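Local coordinates for protein putative fimbrial subunit (Corynebacterium diphtheriae, PDB 4HSQ) that forms the shaft-building subunit of a covalently linked surface pilus, probably in cell adhesion, represented here by its second and third domains, with a bound calcium ion, at residues A20-I25 against S102-V107; K36-F41 against E90-V95; V107-V112 against T144-L149. All coordinates share one frame; numbering follows the deposited sequence.

Contact 1: residues A20-I25 against S102-V107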
loop_
_atom_site.group_PDB
_atom_site.type_symbol
_atom_site.label_atom_id
_atom_site.label_comp_id
_atom_site.label_asym_id
_atom_site.label_seq_id
_atom_site.Cartn_x
_atom_site.Cartn_y
_atom_site.Cartn_z
ATOM N N ALA A 20 -5.824 -0.770 -4.904
ATOM C CA ALA A 20 -5.542 0.617 -5.292
ATOM C C ALA A 20 -5.493 1.535 -4.084
ATOM O O ALA A 20 -6.334 1.424 -3.182
ATOM C CB ALA A 20 -6.603 1.112 -6.260
ATOM N N TYR A 21 -4.533 2.464 -4.071
ATOM C CA TYR A 21 -4.504 3.483 -3.011
ATOM C C TYR A 21 -4.034 4.780 -3.633
ATOM O O TYR A 21 -3.656 4.780 -4.801
ATOM C CB TYR A 21 -3.717 3.065 -1.768
ATOM C CG TYR A 21 -2.214 2.993 -1.907
ATOM C CD1 TYR A 21 -1.418 4.114 -1.659
ATOM C CD2 TYR A 21 -1.575 1.786 -2.167
ATOM C CE1 TYR A 21 -0.029 4.040 -1.714
ATOM C CE2 TYR A 21 -0.183 1.702 -2.234
ATOM C CZ TYR A 21 0.584 2.832 -2.000
ATOM O OH TYR A 21 1.954 2.785 -2.068
ATOM N N THR A 22 -4.111 5.878 -2.892
ATOM C CA THR A 22 -3.803 7.155 -3.494
ATOM C C THR A 22 -2.774 7.954 -2.754
ATOM O O THR A 22 -2.553 7.767 -1.552
ATOM C CB THR A 22 -5.093 8.039 -3.635
ATOM O OG1 THR A 22 -5.674 8.286 -2.354
ATOM C CG2 THR A 22 -6.141 7.443 -4.591
ATOM N N TYR A 23 -2.102 8.814 -3.529
ATOM C CA TYR A 23 -1.225 9.865 -3.057
ATOM C C TYR A 23 -1.850 11.177 -3.396
ATOM O O TYR A 23 -2.443 11.306 -4.473
ATOM C CB TYR A 23 0.176 9.807 -3.676
ATOM C CG TYR A 23 0.971 8.613 -3.211
ATOM C CD1 TYR A 23 1.421 8.517 -1.894
ATOM C CD2 TYR A 23 1.352 7.617 -4.105
ATOM C CE1 TYR A 23 2.205 7.439 -1.473
ATOM C CE2 TYR A 23 2.112 6.521 -3.688
ATOM C CZ TYR A 23 2.547 6.449 -2.379
ATOM O OH TYR A 23 3.291 5.374 -1.982
ATOM N N THR A 24 -1.626 12.183 -2.551
ATOM C CA THR A 24 -2.077 13.533 -2.873
ATOM C C THR A 24 -0.887 14.483 -2.695
ATOM O O THR A 24 -0.165 14.389 -1.696
ATOM C CB THR A 24 -3.317 13.970 -2.047
ATOM O OG1 THR A 24 -4.435 13.168 -2.461
ATOM C CG2 THR A 24 -3.674 15.464 -2.282
ATOM N N ILE A 25 -0.691 15.373 -3.671
ATOM C CA ILE A 25 0.388 16.377 -3.643
ATOM C C ILE A 25 -0.279 17.732 -3.657
ATOM O O ILE A 25 -1.066 18.038 -4.567
ATOM C CB ILE A 25 1.416 16.204 -4.796
ATOM C CG1 ILE A 25 2.035 14.766 -4.775
ATOM C CG2 ILE A 25 2.534 17.291 -4.700
ATOM C CD1 ILE A 25 2.484 14.319 -6.168
ATOM N N SER A 102 -3.502 21.005 -6.422
ATOM C CA SER A 102 -3.653 19.693 -5.827
ATOM C C SER A 102 -3.635 18.635 -6.889
ATOM O O SER A 102 -4.246 18.802 -7.939
ATOM C CB SER A 102 -4.952 19.613 -5.027
ATOM O OG SER A 102 -5.016 18.405 -4.287
ATOM N N LEU A 103 -2.944 17.532 -6.606
ATOM C CA LEU A 103 -2.910 16.394 -7.515
ATOM C C LEU A 103 -3.160 15.139 -6.725
ATOM O O LEU A 103 -2.410 14.862 -5.800
ATOM C CB LEU A 103 -1.549 16.288 -8.276
ATOM C CG LEU A 103 -1.254 14.917 -8.952
ATOM C CD1 LEU A 103 -2.199 14.663 -10.149
ATOM C CD2 LEU A 103 0.216 14.781 -9.371
ATOM N N THR A 104 -4.159 14.349 -7.128
ATOM C CA THR A 104 -4.406 13.049 -6.507
ATOM C C THR A 104 -4.276 11.995 -7.584
ATOM O O THR A 104 -4.868 12.122 -8.670
ATOM C CB THR A 104 -5.788 12.966 -5.795
ATOM O OG1 THR A 104 -5.819 13.943 -4.753
ATOM C CG2 THR A 104 -6.014 11.579 -5.134
ATOM N N PHE A 105 -3.516 10.939 -7.286
ATOM C CA PHE A 105 -3.364 9.870 -8.265
ATOM C C PHE A 105 -3.369 8.542 -7.546
ATOM O O PHE A 105 -3.094 8.462 -6.341
ATOM C CB PHE A 105 -2.114 10.048 -9.148
ATOM C CG PHE A 105 -0.795 9.952 -8.413
ATOM C CD1 PHE A 105 -0.095 8.753 -8.366
ATOM C CD2 PHE A 105 -0.193 11.092 -7.871
ATOM C CE1 PHE A 105 1.124 8.667 -7.681
ATOM C CE2 PHE A 105 1.021 11.003 -7.187
ATOM C CZ PHE A 105 1.675 9.797 -7.104
ATOM N N GLU A 106 -3.652 7.503 -8.308
ATOM C CA GLU A 106 -3.818 6.167 -7.807
ATOM C C GLU A 106 -2.706 5.245 -8.241
ATOM O O GLU A 106 -2.246 5.298 -9.383
ATOM C CB GLU A 106 -5.171 5.683 -8.312
ATOM C CG GLU A 106 -5.629 4.331 -7.816
ATOM C CD GLU A 106 -6.874 3.918 -8.574
ATOM O OE1 GLU A 106 -7.943 4.521 -8.335
ATOM O OE2 GLU A 106 -6.766 3.042 -9.457
ATOM N N VAL A 107 -2.294 4.363 -7.308
ATOM C CA VAL A 107 -1.257 3.344 -7.516
ATOM C C VAL A 107 -1.706 2.017 -6.934
ATOM O O VAL A 107 -2.653 1.971 -6.119
ATOM C CB VAL A 107 0.111 3.781 -6.862
ATOM C CG1 VAL A 107 0.706 5.019 -7.543
ATOM C CG2 VAL A 107 -0.012 3.989 -5.345
#
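One N-H bond grips L103 O, from I25, with N 2.8 Å from L103 O and an angle of 165° at the hydrogen; a CA-H...O contact from T24, whose CA lies 3.2 Å from L103 O, adds to it. The same pattern recurs along the ladder, where Y21 with V107, Y23 with F105 and I25 with L103 are antiparallel hydrogen-bonded pairs, each closed by two N-H bonds. In the non-hydrogen-bonded pair T24–T104 the hydroxyls meet instead, OG1 to OG1 at 2.8 Å; both stand anti to their carbonyl carbons. At the end of the ladder A20 CB lies 3.6 Å from CD of E106, which is on the threonine face and makes a salt bridge with K55.

The other face is apolar and aromatic. Y21 takes the crowded first torsion (chi1 71°), and V107 CG2 sits over a face of its ring, 3.6 Å from the centroid and 15° off the normal. Y21 OH donates to Y23 OH at 2.9 Å. The Y23 and F105 rings meet obliquely, with Y23 CD2 3.7 Å from F105 CZ, and I25 CD1 touches the F105 ring at its edge.

Both strands are interior to an antiparallel sheet in the Sgo0707-type domain. Strands 117-127 and 41-46 pack on the aromatic face, so the ladder carries a polar, threonine-lined face and a buried face whose rings are set by apolar contacts and one phenol-phenol bond.

Contact 2: residues K36-F41 against E90-V95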
loop_
_atom_site.group_PDB
_atom_site.type_symbol
_atom_site.label_atom_id
_atom_site.label_comp_id
_atom_site.label_asym_id
_atom_site.label_seq_id
_atom_site.Cartn_x
_atom_site.Cartn_y
_atom_site.Cartn_z
ATOM N N LYS A 36 0.726 39.486 -16.289
ATOM C CA LYS A 36 1.482 38.244 -16.452
ATOM C C LYS A 36 0.578 37.024 -16.451
ATOM O O LYS A 36 -0.628 37.121 -16.215
ATOM C CB LYS A 36 2.509 38.107 -15.317
ATOM C CG LYS A 36 3.701 39.038 -15.462
ATOM C CD LYS A 36 4.394 39.275 -14.134
ATOM C CE LYS A 36 5.416 40.383 -14.232
ATOM N NZ LYS A 36 6.571 40.013 -15.098
ATOM N N LYS A 37 1.179 35.861 -16.705
ATOM C CA LYS A 37 0.489 34.583 -16.642
ATOM C C LYS A 37 1.495 33.539 -16.195
ATOM O O LYS A 37 2.700 33.752 -16.310
ATOM C CB LYS A 37 -0.192 34.208 -17.987
ATOM C CG LYS A 37 0.737 34.156 -19.206
ATOM C CD LYS A 37 -0.020 33.733 -20.481
ATOM C CE LYS A 37 0.831 33.775 -21.727
ATOM N NZ LYS A 37 1.892 32.736 -21.735
ATOM N N LEU A 38 0.998 32.440 -15.637
ATOM C CA LEU A 38 1.812 31.297 -15.243
ATOM C C LEU A 38 2.154 30.598 -16.538
ATOM O O LEU A 38 1.239 30.276 -17.296
ATOM C CB LEU A 38 1.013 30.421 -14.271
ATOM C CG LEU A 38 1.674 29.195 -13.689
ATOM C CD1 LEU A 38 2.900 29.545 -12.833
ATOM C CD2 LEU A 38 0.657 28.374 -12.889
ATOM N N THR A 39 3.454 30.467 -16.853
ATOM C CA THR A 39 3.878 29.908 -18.141
ATOM C C THR A 39 4.246 28.422 -18.057
ATOM O O THR A 39 4.304 27.764 -19.092
ATOM C CB THR A 39 5.042 30.713 -18.746
ATOM O OG1 THR A 39 6.201 30.590 -17.915
ATOM C CG2 THR A 39 4.674 32.189 -19.002
ATOM N N ALA A 40 4.509 27.900 -16.846
ATOM C CA ALA A 40 4.819 26.479 -16.657
ATOM C C ALA A 40 4.542 26.055 -15.233
ATOM O O ALA A 40 4.837 26.777 -14.291
ATOM C CB ALA A 40 6.272 26.179 -17.019
ATOM N N PHE A 41 3.957 24.872 -15.075
ATOM C CA PHE A 41 3.692 24.263 -13.777
ATOM C C PHE A 41 3.583 22.769 -13.975
ATOM O O PHE A 41 2.814 22.332 -14.828
ATOM C CB PHE A 41 2.396 24.805 -13.136
ATOM C CG PHE A 41 2.259 24.441 -11.677
ATOM C CD1 PHE A 41 1.827 23.174 -11.296
ATOM C CD2 PHE A 41 2.597 25.347 -10.684
ATOM C CE1 PHE A 41 1.744 22.821 -9.949
ATOM C CE2 PHE A 41 2.513 24.994 -9.333
ATOM C CZ PHE A 41 2.084 23.734 -8.977
ATOM N N GLU A 90 -3.951 25.445 -21.844
ATOM C CA GLU A 90 -5.349 25.620 -21.397
ATOM C C GLU A 90 -5.469 25.488 -19.868
ATOM O O GLU A 90 -6.198 26.257 -19.240
ATOM C CB GLU A 90 -6.287 24.612 -22.068
ATOM C CG GLU A 90 -6.489 24.849 -23.551
ATOM C CD GLU A 90 -6.884 23.625 -24.352
ATOM O OE1 GLU A 90 -7.394 22.650 -23.752
ATOM O OE2 GLU A 90 -6.692 23.645 -25.590
ATOM N N GLY A 91 -4.745 24.523 -19.288
ATOM C CA GLY A 91 -4.709 24.324 -17.842
ATOM C C GLY A 91 -4.105 25.486 -17.080
ATOM O O GLY A 91 -4.634 25.894 -16.040
ATOM N N LEU A 92 -3.005 26.037 -17.611
ATOM C CA LEU A 92 -2.336 27.200 -17.005
ATOM C C LEU A 92 -3.257 28.440 -16.998
ATOM O O LEU A 92 -3.219 29.196 -16.034
ATOM C CB LEU A 92 -1.017 27.503 -17.713
ATOM C CG LEU A 92 0.099 26.457 -17.599
ATOM C CD1 LEU A 92 1.128 26.675 -18.689
ATOM C CD2 LEU A 92 0.731 26.444 -16.203
ATOM N N LYS A 93 -4.154 28.584 -18.002
ATOM C CA LYS A 93 -5.137 29.676 -18.069
ATOM C C LYS A 93 -6.148 29.606 -16.916
ATOM O O LYS A 93 -6.683 30.637 -16.518
ATOM C CB LYS A 93 -5.905 29.633 -19.400
ATOM C CG LYS A 93 -5.135 30.143 -20.604
ATOM C CD LYS A 93 -6.027 30.143 -21.854
ATOM C CE LYS A 93 -5.248 30.269 -23.147
ATOM N NZ LYS A 93 -4.585 28.989 -23.536
ATOM N N LYS A 94 -6.433 28.396 -16.401
ATOM C CA LYS A 94 -7.404 28.208 -15.326
ATOM C C LYS A 94 -6.781 28.449 -13.951
ATOM O O LYS A 94 -7.503 28.468 -12.951
ATOM C CB LYS A 94 -8.018 26.793 -15.386
ATOM C CG LYS A 94 -8.822 26.520 -16.640
ATOM C CD LYS A 94 -9.573 25.201 -16.527
ATOM C CE LYS A 94 -10.282 24.852 -17.810
ATOM N NZ LYS A 94 -10.886 23.489 -17.739
ATOM N N VAL A 95 -5.453 28.623 -13.885
ATOM C CA VAL A 95 -4.775 28.820 -12.595
ATOM C C VAL A 95 -4.827 30.288 -12.205
ATOM O O VAL A 95 -4.435 31.143 -12.993
ATOM C CB VAL A 95 -3.319 28.273 -12.576
ATOM C CG1 VAL A 95 -2.699 28.388 -11.175
ATOM C CG2 VAL A 95 -3.277 26.820 -13.062
#
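With chi1 at -178°, L38 carries CG anti to its backbone N; L92 has CG anti to the carbonyl carbon instead (chi1 -66°), and the two side chains meet at about a right angle. Their tips touch, L38 CD2 lying 3.8 Å from L92 CD2. L38 CD2 also rests 3.8 Å from V95 CG1, so this one methyl is shared between two residues of the 90-95 segment. L92 divides its own branches: CD2 faces F41 CB at 3.9 Å, whereas CD1 is pressed against the backbone at T39 O, 3.4 Å away. L92 CB lies 3.6 Å from L38 O.

The segments belong to two crossings between the sheets of a beta-sandwich domain. Residues 36-41 end the link from strand 20-28 to strand 41-46, and the one-turn helix 89-93 begins the link from 82-87 to 100-109. V95 N donates to L92 O at 3.2 Å, from residue i+3 to i; the chain turns here, and the V95 side chain points toward L38.

No hydrogen bond joins the two segments; methyls pack on each other and on backbone carbonyls. L87 of strand 82-87 touches F41, L92 and V95, and M101 meets F41 and V95.

Contact 3: residues V107-V112 against T144-L149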
loop_
_atom_site.group_PDB
_atom_site.type_symbol
_atom_site.label_atom_id
_atom_site.label_comp_id
_atom_site.label_asym_id
_atom_site.label_seq_id
_atom_site.Cartn_x
_atom_site.Cartn_y
_atom_site.Cartn_z
ATOM N N VAL A 107 -2.294 4.363 -7.308
ATOM C CA VAL A 107 -1.257 3.344 -7.516
ATOM C C VAL A 107 -1.706 2.017 -6.934
ATOM O O VAL A 107 -2.653 1.971 -6.119
ATOM C CB VAL A 107 0.111 3.781 -6.862
ATOM C CG1 VAL A 107 0.706 5.019 -7.543
ATOM C CG2 VAL A 107 -0.012 3.989 -5.345
ATOM N N LYS A 108 -0.968 0.955 -7.263
ATOM C CA LYS A 108 -1.090 -0.367 -6.649
ATOM C C LYS A 108 0.298 -0.825 -6.319
ATOM O O LYS A 108 1.179 -0.733 -7.175
ATOM C CB LYS A 108 -1.775 -1.424 -7.541
ATOM C CG LYS A 108 -3.271 -1.144 -7.769
ATOM C CD LYS A 108 -3.906 -2.176 -8.720
ATOM C CE LYS A 108 -5.359 -1.797 -8.981
ATOM N NZ LYS A 108 -6.028 -2.737 -9.932
ATOM N N ARG A 109 0.491 -1.362 -5.117
ATOM C CA ARG A 109 1.792 -1.923 -4.753
ATOM C C ARG A 109 1.797 -3.374 -5.224
ATOM O O ARG A 109 0.940 -4.146 -4.801
ATOM C CB ARG A 109 2.044 -1.801 -3.251
ATOM C CG ARG A 109 3.431 -2.287 -2.861
ATOM C CD ARG A 109 3.588 -2.114 -1.377
ATOM N NE ARG A 109 4.855 -2.633 -0.882
ATOM C CZ ARG A 109 5.391 -2.239 0.265
ATOM N NH1 ARG A 109 4.781 -1.328 1.006
ATOM N NH2 ARG A 109 6.557 -2.734 0.666
ATOM N N LYS A 110 2.743 -3.743 -6.112
ATOM C CA LYS A 110 2.760 -5.076 -6.733
ATOM C C LYS A 110 3.224 -6.166 -5.807
ATOM O O LYS A 110 2.919 -7.341 -6.031
ATOM C CB LYS A 110 3.731 -5.114 -7.948
ATOM C CG LYS A 110 3.489 -4.126 -9.039
ATOM C CD LYS A 110 4.547 -4.319 -10.129
ATOM C CE LYS A 110 5.653 -3.305 -10.031
ATOM N NZ LYS A 110 6.658 -3.485 -11.109
ATOM N N GLU A 111 4.073 -5.803 -4.845
ATOM C CA GLU A 111 4.668 -6.766 -3.927
ATOM C C GLU A 111 5.269 -6.080 -2.741
ATOM O O GLU A 111 5.511 -4.875 -2.784
ATOM C CB GLU A 111 5.811 -7.529 -4.662
ATOM C CG GLU A 111 6.946 -6.634 -5.128
ATOM C CD GLU A 111 8.135 -7.351 -5.736
ATOM O OE1 GLU A 111 8.385 -8.529 -5.381
ATOM O OE2 GLU A 111 8.854 -6.703 -6.530
ATOM N N VAL A 112 5.557 -6.853 -1.697
ATOM C CA VAL A 112 6.249 -6.316 -0.535
ATOM C C VAL A 112 7.684 -5.947 -0.951
ATOM O O VAL A 112 8.152 -4.855 -0.660
ATOM C CB VAL A 112 6.206 -7.351 0.620
ATOM C CG1 VAL A 112 7.190 -6.997 1.744
ATOM C CG2 VAL A 112 4.786 -7.493 1.155
ATOM N N THR A 144 4.526 3.948 3.389
ATOM C CA THR A 144 3.483 2.907 3.410
ATOM C C THR A 144 4.180 1.599 3.699
ATOM O O THR A 144 5.148 1.270 3.012
ATOM C CB THR A 144 2.762 2.869 2.051
ATOM O OG1 THR A 144 2.200 4.164 1.803
ATOM C CG2 THR A 144 1.675 1.803 2.004
ATOM N N TYR A 145 3.648 0.810 4.636
ATOM C CA TYR A 145 4.274 -0.458 5.007
ATOM C C TYR A 145 3.400 -1.658 4.720
ATOM O O TYR A 145 2.224 -1.684 5.097
ATOM C CB TYR A 145 4.594 -0.491 6.506
ATOM C CG TYR A 145 5.575 0.542 6.995
ATOM C CD1 TYR A 145 6.930 0.236 7.138
ATOM C CD2 TYR A 145 5.156 1.826 7.329
ATOM C CE1 TYR A 145 7.833 1.173 7.666
ATOM C CE2 TYR A 145 6.046 2.762 7.873
ATOM C CZ TYR A 145 7.384 2.434 8.018
ATOM O OH TYR A 145 8.254 3.369 8.519
ATOM N N HIS A 146 4.000 -2.674 4.114
ATOM C CA HIS A 146 3.348 -3.956 3.836
ATOM C C HIS A 146 4.286 -5.046 4.210
ATOM O O HIS A 146 5.485 -4.873 4.044
ATOM C CB HIS A 146 2.936 -4.106 2.356
ATOM C CG HIS A 146 1.772 -3.244 1.943
ATOM N ND1 HIS A 146 1.946 -1.914 1.615
ATOM C CD2 HIS A 146 0.460 -3.566 1.791
ATOM C CE1 HIS A 146 0.745 -1.464 1.287
ATOM N NE2 HIS A 146 -0.181 -2.424 1.382
ATOM N N GLY A 147 3.756 -6.199 4.599
ATOM C CA GLY A 147 4.613 -7.332 4.929
ATOM C C GLY A 147 4.048 -8.612 4.380
ATOM O O GLY A 147 2.889 -8.663 3.953
ATOM N N LYS A 148 4.873 -9.634 4.347
ATOM C CA LYS A 148 4.410 -10.956 3.903
ATOM C C LYS A 148 3.910 -11.767 5.086
ATOM O O LYS A 148 4.445 -11.659 6.183
ATOM C CB LYS A 148 5.541 -11.706 3.217
ATOM C CG LYS A 148 5.968 -11.020 1.940
ATOM C CD LYS A 148 6.802 -11.980 1.085
ATOM C CE LYS A 148 8.128 -11.397 0.701
ATOM N NZ LYS A 148 8.993 -12.428 0.069
ATOM N N LEU A 149 2.892 -12.592 4.853
ATOM C CA LEU A 149 2.362 -13.462 5.866
ATOM C C LEU A 149 2.571 -14.904 5.407
ATOM O O LEU A 149 1.933 -15.341 4.456
ATOM C CB LEU A 149 0.879 -13.171 6.184
ATOM C CG LEU A 149 0.228 -14.161 7.181
ATOM C CD1 LEU A 149 0.946 -14.132 8.554
ATOM C CD2 LEU A 149 -1.249 -13.886 7.332
#
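Strands 107-109 and 144-149 are not paired: their axes come no nearer than 10.6 Å and diverge by 36°, and the backbones approach only beyond the first strand, with V112 CA 5.8 Å from H146 CA. R109 spans the gap, its chain extended from CG to NE. The orientation of the guanidinium is fixed by its own segment, NE donating to E111 O at 3.0 Å and NH2 to V112 O at 3.0 Å, both acceptors close to its plane; T116 O is a further partner of NH2. The far nitrogen, NH1, reaches T144 O at 3.3 Å in a weak bond and lies 3.0 Å from H146 ND1. The H146 side chain meets that of R109 tip to tip, ring and guanidinium planes 69° apart; H146 CB lies over one guanidinium face, toward the rim, while Q15 O takes NE2.

This is the junction between the two domains: strand 142-155 pairs with 117-127 at one end and with 199-206 and 264-271, in the transthyretin-like domain, at the other. V112 packs there, CG2 lying 3.5 Å from G147 C and also touching K148 CG. Its backbone N is bonded to D203 of strand 199-206. The K148 side chain comes within about 8 Å of the calcium ion, which T264 helps to bind.

How the contacts relate
Along the chain the six-residue segments run 20-25, 36-41, 90-95, 102-107 and then, sharing V107, 107-112 and 144-149. Contacts 1 and 3 both use strand 100-109; their centres are 16 Å apart, and they touch where A20 packs on K108 and where the hydroxyls of Y21 and Y23 near T144. Contact 2 lies 22 Å from contact 1 and 37 Å from contact 3, between centres, and touches neither, although helix 89-93 leads into strand 100-109. The three thus follow one domain from its far end, through its sheet, to the junction with the calcium-binding domain, consistent with an elongated pilin built of domains in tandem.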